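Local coordinates for protein glycosaminoglycan xylosylkinase (Hydra vulgaris, PDB 5XOM) that probably phosphorylates xylose in the linkage region of proteoglycan glycosaminoglycan chains, as a secretory-pathway kinase of the Fam20 family, at residues L141-G146 and D344-I349; E197-C200 and T205-G208; R259-I264 and V387-H392. One frame throughout, in Å; residues are numbered along the deposited sequence.

Interaction 1. Residues L141-G146 and D344-I349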
# COMPACT_ATOMS: atom_id res chain seq x y z
N LEU A 141 -4.17 4.66 -16.89
CA LEU A 141 -4.81 5.96 -16.75
C LEU A 141 -5.89 5.91 -15.68
O LEU A 141 -6.14 6.90 -14.99
CB LEU A 141 -5.38 6.43 -18.08
CG LEU A 141 -6.23 7.69 -17.97
CD1 LEU A 141 -5.29 8.88 -17.86
CD2 LEU A 141 -7.17 7.86 -19.15
N ASP A 142 -6.53 4.75 -15.51
CA ASP A 142 -7.55 4.58 -14.48
C ASP A 142 -6.95 4.76 -13.09
O ASP A 142 -7.56 5.39 -12.22
CB ASP A 142 -8.20 3.21 -14.63
CG ASP A 142 -9.01 2.80 -13.42
OD1 ASP A 142 -8.45 2.20 -12.48
OD2 ASP A 142 -10.23 3.06 -13.40
N ARG A 143 -5.73 4.25 -12.88
CA ARG A 143 -5.03 4.48 -11.61
C ARG A 143 -4.53 5.92 -11.50
O ARG A 143 -4.65 6.55 -10.45
CB ARG A 143 -3.88 3.50 -11.46
CG ARG A 143 -4.31 2.06 -11.60
CD ARG A 143 -3.20 1.10 -11.25
NE ARG A 143 -2.90 1.15 -9.82
CZ ARG A 143 -1.73 1.54 -9.33
NH1 ARG A 143 -0.74 1.89 -10.15
NH2 ARG A 143 -1.53 1.56 -8.02
N LEU A 144 -3.98 6.46 -12.60
CA LEU A 144 -3.44 7.81 -12.58
C LEU A 144 -4.52 8.84 -12.23
O LEU A 144 -4.26 9.79 -11.48
CB LEU A 144 -2.80 8.14 -13.93
CG LEU A 144 -2.29 9.57 -14.14
CD1 LEU A 144 -1.22 9.88 -13.10
CD2 LEU A 144 -1.75 9.75 -15.56
N LEU A 145 -5.73 8.67 -12.76
CA LEU A 145 -6.80 9.60 -12.45
C LEU A 145 -7.50 9.31 -11.13
O LEU A 145 -8.41 10.06 -10.76
CB LEU A 145 -7.84 9.60 -13.58
CG LEU A 145 -7.41 10.03 -14.97
CD1 LEU A 145 -8.51 9.72 -15.98
CD2 LEU A 145 -7.03 11.51 -14.99
N GLY A 146 -7.10 8.25 -10.42
CA GLY A 146 -7.68 7.96 -9.12
C GLY A 146 -9.03 7.28 -9.16
O GLY A 146 -9.72 7.26 -8.14
N ASP A 344 2.79 8.33 -19.43
CA ASP A 344 3.80 7.57 -20.15
C ASP A 344 4.89 7.05 -19.23
O ASP A 344 5.49 6.01 -19.52
CB ASP A 344 4.41 8.40 -21.26
CG ASP A 344 5.06 7.53 -22.32
OD1 ASP A 344 4.36 6.66 -22.87
OD2 ASP A 344 6.27 7.68 -22.58
N LYS A 345 5.16 7.74 -18.12
CA LYS A 345 6.13 7.22 -17.15
C LYS A 345 5.68 5.88 -16.58
O LYS A 345 6.50 4.99 -16.36
CB LYS A 345 6.36 8.23 -16.03
CG LYS A 345 7.28 9.37 -16.42
CD LYS A 345 7.33 10.44 -15.34
CE LYS A 345 8.25 11.59 -15.74
NZ LYS A 345 8.22 12.68 -14.74
N ARG A 346 4.37 5.73 -16.32
CA ARG A 346 3.88 4.44 -15.83
C ARG A 346 3.83 3.40 -16.94
O ARG A 346 4.10 2.22 -16.68
CB ARG A 346 2.49 4.61 -15.22
CG ARG A 346 2.41 5.67 -14.16
CD ARG A 346 0.97 5.99 -13.85
NE ARG A 346 0.81 6.77 -12.64
CZ ARG A 346 0.08 6.40 -11.60
NH1 ARG A 346 -0.57 5.25 -11.62
NH2 ARG A 346 -0.00 7.18 -10.53
N LEU A 347 3.52 3.81 -18.17
CA LEU A 347 3.47 2.84 -19.26
C LEU A 347 4.86 2.31 -19.59
O LEU A 347 4.97 1.20 -20.10
CB LEU A 347 2.84 3.47 -20.52
CG LEU A 347 1.41 4.01 -20.42
CD1 LEU A 347 1.01 4.74 -21.71
CD2 LEU A 347 0.40 2.92 -20.06
N SER A 348 5.91 3.07 -19.27
CA SER A 348 7.28 2.67 -19.59
C SER A 348 7.74 1.44 -18.82
O SER A 348 8.79 0.88 -19.15
CB SER A 348 8.24 3.82 -19.32
OG SER A 348 8.39 4.02 -17.93
N ILE A 349 7.00 1.00 -17.80
CA ILE A 349 7.36 -0.23 -17.10
C ILE A 349 6.79 -1.47 -17.78
O ILE A 349 7.22 -2.59 -17.46
CB ILE A 349 6.86 -0.20 -15.63
CG1 ILE A 349 5.36 -0.48 -15.59
CG2 ILE A 349 7.16 1.15 -14.97
CD1 ILE A 349 4.74 -0.30 -14.24
O HOH W 1 -0.24 2.63 -12.78
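The guanidinium of Arg346 lies flat against the backbone of Leu144: one face carries Leu144 CA over its centre, 3.8 Å above the plane, with Leu144 N over the same face. Leu144 CD1 packs by NE, 3.7 Å from Arg346 NE, and stays close to NH2. The other flat group, the guanidinium of Arg143, has a water in its plane at the edge, and Arg346 NH1 reaches it obliquely, the two planes standing 47° apart. The like-charged Arg143 NH1 and Arg346 NH1 come within 3.7 Å of each other, but both donate to that one water, at 2.8 Å from Arg143 NH1 and 2.9 Å from Arg346 NH1, which probably eases the repulsion. Arg143 is held by the carbonyl of Val64, which takes its NH2, and by a long, weak ion pair with Asp67.

The contact joins the last turns of helices 132-144 and 339-347. The first helix closes in a Schellman motif, where Gly146 adopts the positive phi that a residue without a side chain accepts easily. Leucine suits position 144 because its branched end also meets Leu339 and Leu343 of the second helix, while arginine at 346 offers a long arm with a flat, charged head. That arm runs extended from CG to NE (chi2 and chi3 both 167°), reaching from its own helix to the other. With an alanine in place of Arg346, the water is likely to lose one of its donors and Leu144 its flat cover. Next to this contact, Ile349 packs on Phe45 of the second subunit.

Interaction 2. Residues E197-C200 and T205-G208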
# COMPACT_ATOMS: atom_id res chain seq x y z
N GLU A 197 -9.94 -13.22 -41.11
CA GLU A 197 -9.58 -12.14 -40.19
C GLU A 197 -8.87 -12.72 -38.97
O GLU A 197 -9.38 -12.65 -37.84
CB GLU A 197 -10.82 -11.36 -39.77
CG GLU A 197 -11.49 -10.62 -40.93
CD GLU A 197 -12.77 -9.93 -40.51
OE1 GLU A 197 -13.86 -10.42 -40.88
OE2 GLU A 197 -12.70 -8.91 -39.80
N PRO A 198 -7.69 -13.31 -39.15
CA PRO A 198 -6.97 -13.88 -38.02
C PRO A 198 -6.13 -12.84 -37.30
O PRO A 198 -5.79 -11.78 -37.84
CB PRO A 198 -6.07 -14.93 -38.69
CG PRO A 198 -5.73 -14.29 -40.01
CD PRO A 198 -6.94 -13.47 -40.42
N ALA A 199 -5.81 -13.16 -36.05
CA ALA A 199 -4.74 -12.48 -35.32
C ALA A 199 -3.47 -13.28 -35.55
O ALA A 199 -3.44 -14.49 -35.32
CB ALA A 199 -5.05 -12.40 -33.83
N CYS A 200 -2.42 -12.61 -36.02
CA CYS A 200 -1.20 -13.28 -36.45
C CYS A 200 -0.01 -12.85 -35.60
O CYS A 200 0.11 -11.68 -35.23
CB CYS A 200 -0.92 -13.00 -37.92
SG CYS A 200 -2.00 -13.93 -39.02
N THR A 205 5.71 -15.65 -32.19
CA THR A 205 5.65 -14.79 -31.00
C THR A 205 4.52 -13.78 -31.18
O THR A 205 4.59 -12.92 -32.06
CB THR A 205 6.99 -14.09 -30.78
OG1 THR A 205 8.01 -15.09 -30.64
CG2 THR A 205 6.95 -13.23 -29.51
N MET A 206 3.49 -13.88 -30.35
CA MET A 206 2.33 -13.01 -30.48
C MET A 206 2.27 -12.03 -29.32
O MET A 206 2.21 -12.43 -28.15
CB MET A 206 1.04 -13.83 -30.58
CG MET A 206 -0.22 -12.98 -30.66
SD MET A 206 -1.71 -13.97 -30.58
CE MET A 206 -2.03 -14.22 -32.30
N GLU A 207 2.27 -10.75 -29.66
CA GLU A 207 2.11 -9.67 -28.70
C GLU A 207 0.63 -9.51 -28.34
O GLU A 207 -0.24 -9.60 -29.20
CB GLU A 207 2.66 -8.37 -29.30
CG GLU A 207 2.53 -7.13 -28.44
CD GLU A 207 2.95 -5.86 -29.18
OE1 GLU A 207 2.36 -4.79 -28.92
OE2 GLU A 207 3.85 -5.93 -30.04
N GLY A 208 0.36 -9.25 -27.06
CA GLY A 208 -1.00 -9.00 -26.65
C GLY A 208 -1.06 -8.46 -25.23
O GLY A 208 -0.03 -8.20 -24.60
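The end of the Met206 side chain makes this contact: its methyl CE lies 3.3 Å from Ala199 O and 3.8 Å from Ala199 CB, so that one carbon touches both the peptide oxygen and the methyl of the same residue. The Cys200 backbone borders it too, with N at 4.1 Å from Met206 CE. No hydrogen bond links the two segments, and their nearest CA atoms, Cys200 and Met206, stand 6.9 Å apart, so the gap is bridged by a thioether chain and not by strand pairing.

Methionine suits this task because it is long, unbranched and flexible. Its chain leaves the backbone extended (chi1 177°, chi2 -173°) and turns only at the last torsion, chi3 -93°, which brings CE against Ala199. Alanine answers it with a small methyl that lets the methionine end come close to the neighbouring carbonyl.

Farther out, Met206 is wedged among Phe110 and Pro112 of strand 106-112, Phe186 of strand 184-186 and Ala201, and Ala199 also meets Pro112 and Leu94. The backbone of Ala199 is hydrogen-bonded to Phe186, and the disulfide from Cys200 to Cys185 ties the same two strands covalently. On the other segment, Met206 and Gly208 pair through their backbones with Ile158 and Arg156, while Glu207 is fixed by a salt bridge to Arg117 and a hydrogen bond to His132.

The five-stranded antiparallel sheet is consistent with a kinase N-lobe, strand 205-212 taking the place of its fifth strand, between 106-112 and 153-159. Strand 199-200 is an outermost strand of a small three-stranded antiparallel sheet; Met206, with Ala199 on Pro112, helps to join the two sheets.

Interaction 3. Residues R259-I264 and V387-H392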
# COMPACT_ATOMS: atom_id res chain seq x y z
N ARG A 259 -25.03 5.62 -8.89
CA ARG A 259 -24.97 5.08 -10.25
C ARG A 259 -24.76 6.17 -11.29
O ARG A 259 -23.93 6.02 -12.19
CB ARG A 259 -26.24 4.31 -10.59
CG ARG A 259 -26.15 3.68 -11.97
CD ARG A 259 -25.03 2.64 -12.05
NE ARG A 259 -25.03 1.72 -10.92
CZ ARG A 259 -25.77 0.62 -10.88
NH1 ARG A 259 -26.57 0.30 -11.90
NH2 ARG A 259 -25.72 -0.16 -9.80
N LEU A 260 -25.51 7.28 -11.19
CA LEU A 260 -25.43 8.28 -12.25
C LEU A 260 -24.11 9.04 -12.20
O LEU A 260 -23.52 9.33 -13.24
CB LEU A 260 -26.62 9.24 -12.16
CG LEU A 260 -26.56 10.44 -13.10
CD1 LEU A 260 -26.80 9.99 -14.53
CD2 LEU A 260 -27.60 11.48 -12.71
N LEU A 261 -23.61 9.33 -11.00
CA LEU A 261 -22.29 9.96 -10.91
C LEU A 261 -21.19 9.01 -11.38
O LEU A 261 -20.18 9.46 -11.92
CB LEU A 261 -22.02 10.44 -9.48
CG LEU A 261 -22.85 11.63 -9.02
CD1 LEU A 261 -22.48 12.01 -7.59
CD2 LEU A 261 -22.64 12.81 -9.97
N ASP A 262 -21.37 7.70 -11.18
CA ASP A 262 -20.43 6.74 -11.75
C ASP A 262 -20.41 6.83 -13.27
O ASP A 262 -19.34 6.85 -13.88
CB ASP A 262 -20.78 5.31 -11.30
CG ASP A 262 -20.27 4.99 -9.90
OD1 ASP A 262 -19.72 5.89 -9.23
OD2 ASP A 262 -20.42 3.83 -9.48
N LEU A 263 -21.59 6.89 -13.90
CA LEU A 263 -21.62 6.97 -15.36
C LEU A 263 -21.03 8.28 -15.86
O LEU A 263 -20.46 8.32 -16.96
CB LEU A 263 -23.05 6.81 -15.88
CG LEU A 263 -23.75 5.48 -15.63
CD1 LEU A 263 -25.16 5.51 -16.22
CD2 LEU A 263 -22.95 4.31 -16.19
N ILE A 264 -21.12 9.35 -15.07
CA ILE A 264 -20.50 10.61 -15.46
C ILE A 264 -18.98 10.52 -15.33
O ILE A 264 -18.24 10.97 -16.22
CB ILE A 264 -21.10 11.77 -14.65
CG1 ILE A 264 -22.61 11.88 -14.94
CG2 ILE A 264 -20.41 13.08 -15.00
CD1 ILE A 264 -23.35 12.94 -14.13
N VAL A 387 -23.59 21.83 -9.32
CA VAL A 387 -22.99 20.82 -10.20
C VAL A 387 -22.08 19.89 -9.42
O VAL A 387 -22.09 18.68 -9.63
CB VAL A 387 -22.23 21.50 -11.36
CG1 VAL A 387 -21.28 20.50 -12.01
CG2 VAL A 387 -23.20 22.08 -12.37
N ILE A 388 -21.26 20.43 -8.52
CA ILE A 388 -20.35 19.62 -7.71
C ILE A 388 -21.15 18.96 -6.60
O ILE A 388 -21.69 19.64 -5.72
CB ILE A 388 -19.22 20.48 -7.15
CG1 ILE A 388 -18.40 21.09 -8.29
CG2 ILE A 388 -18.35 19.67 -6.21
CD1 ILE A 388 -17.97 20.07 -9.33
N ILE A 389 -21.23 17.63 -6.63
CA ILE A 389 -21.93 16.84 -5.62
C ILE A 389 -20.91 16.12 -4.76
O ILE A 389 -20.13 15.30 -5.26
CB ILE A 389 -22.93 15.84 -6.23
CG1 ILE A 389 -24.17 16.56 -6.76
CG2 ILE A 389 -23.35 14.82 -5.20
CD1 ILE A 389 -24.11 16.92 -8.20
N GLU A 390 -20.92 16.42 -3.46
CA GLU A 390 -20.08 15.71 -2.49
C GLU A 390 -20.90 14.55 -1.95
O GLU A 390 -21.71 14.71 -1.04
CB GLU A 390 -19.62 16.64 -1.38
CG GLU A 390 -18.86 15.91 -0.27
CD GLU A 390 -17.59 15.24 -0.77
OE1 GLU A 390 -16.55 15.92 -0.90
OE2 GLU A 390 -17.63 14.02 -1.05
N ASP A 391 -20.70 13.36 -2.54
CA ASP A 391 -21.35 12.15 -2.06
C ASP A 391 -20.40 11.28 -1.25
O ASP A 391 -20.74 10.13 -0.94
CB ASP A 391 -21.93 11.35 -3.23
CG ASP A 391 -20.86 10.74 -4.14
OD1 ASP A 391 -19.67 11.12 -4.05
OD2 ASP A 391 -21.22 9.87 -4.96
N HIS A 392 -19.22 11.80 -0.91
CA HIS A 392 -18.22 11.13 -0.08
C HIS A 392 -17.62 9.90 -0.75
O HIS A 392 -17.01 9.06 -0.08
CB HIS A 392 -18.80 10.79 1.29
CG HIS A 392 -19.35 11.98 2.01
ND1 HIS A 392 -18.54 12.99 2.49
CD2 HIS A 392 -20.62 12.35 2.28
CE1 HIS A 392 -19.30 13.92 3.05
NE2 HIS A 392 -20.56 13.56 2.94
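The first turns of helix 259-273 face the C-terminal strand 388-389 and the loop after it, with Leu261 and Ile389 nearest at 8.7 Å between their CA atoms. Across that gap Leu261 does all the touching from the helix, through the single methyl CD1. This methyl lies 3.8 Å from Ile389 CG2 and 3.6 Å from Asp391 OD2, so it sits where an apolar branch and a carboxylate meet. Ile389 offers CG2 because that branch is anti to its backbone N, and the two side chains cross at a slant. Asp391 comes from the opposite direction, its chi1 of 68° turning the carboxylate to the helix so that OD2 meets Leu261.

Leucine suits the helix position, since one of its two end methyls can reach both the isoleucine branch and the carboxylate. Arg322, on strand 321-322, which pairs in parallel with 388-389, forms salt bridges with both Asp391 OD2 and Asp262 OD1. The two carboxylates stay 6.0 Å apart, measured from Asp262 OD1 to Asp391 OD2. The chemistry therefore implies an apolar contact at the edge of a charge network: the methyl touches one oxygen of a carboxylate whose charge is probably balanced by the arginine it shares with Asp262.

Interactions 1 and 3 do not touch: their centres are 23 Å apart and their nearest atoms about 10 Å. Helix 259-273 connects them: its beginning carries Leu261 of interaction 3, while its later residues Phe269, Leu272 and Ile273 meet the 141-146 segment, whose helix probably corresponds to the kinase C helix. Along the sequence interactions 1 and 3 interleave, and interaction 2 falls between the segments of interaction 1. Interaction 2 lies 25 Å from interaction 1 and 40 Å from interaction 3, centre to centre, and interactions 2 and 3 are on opposite sides of the chain's centre. The Cys200 side chain is about 12 Å from an N-acetylglucosamine, probably part of a glycan on the protein.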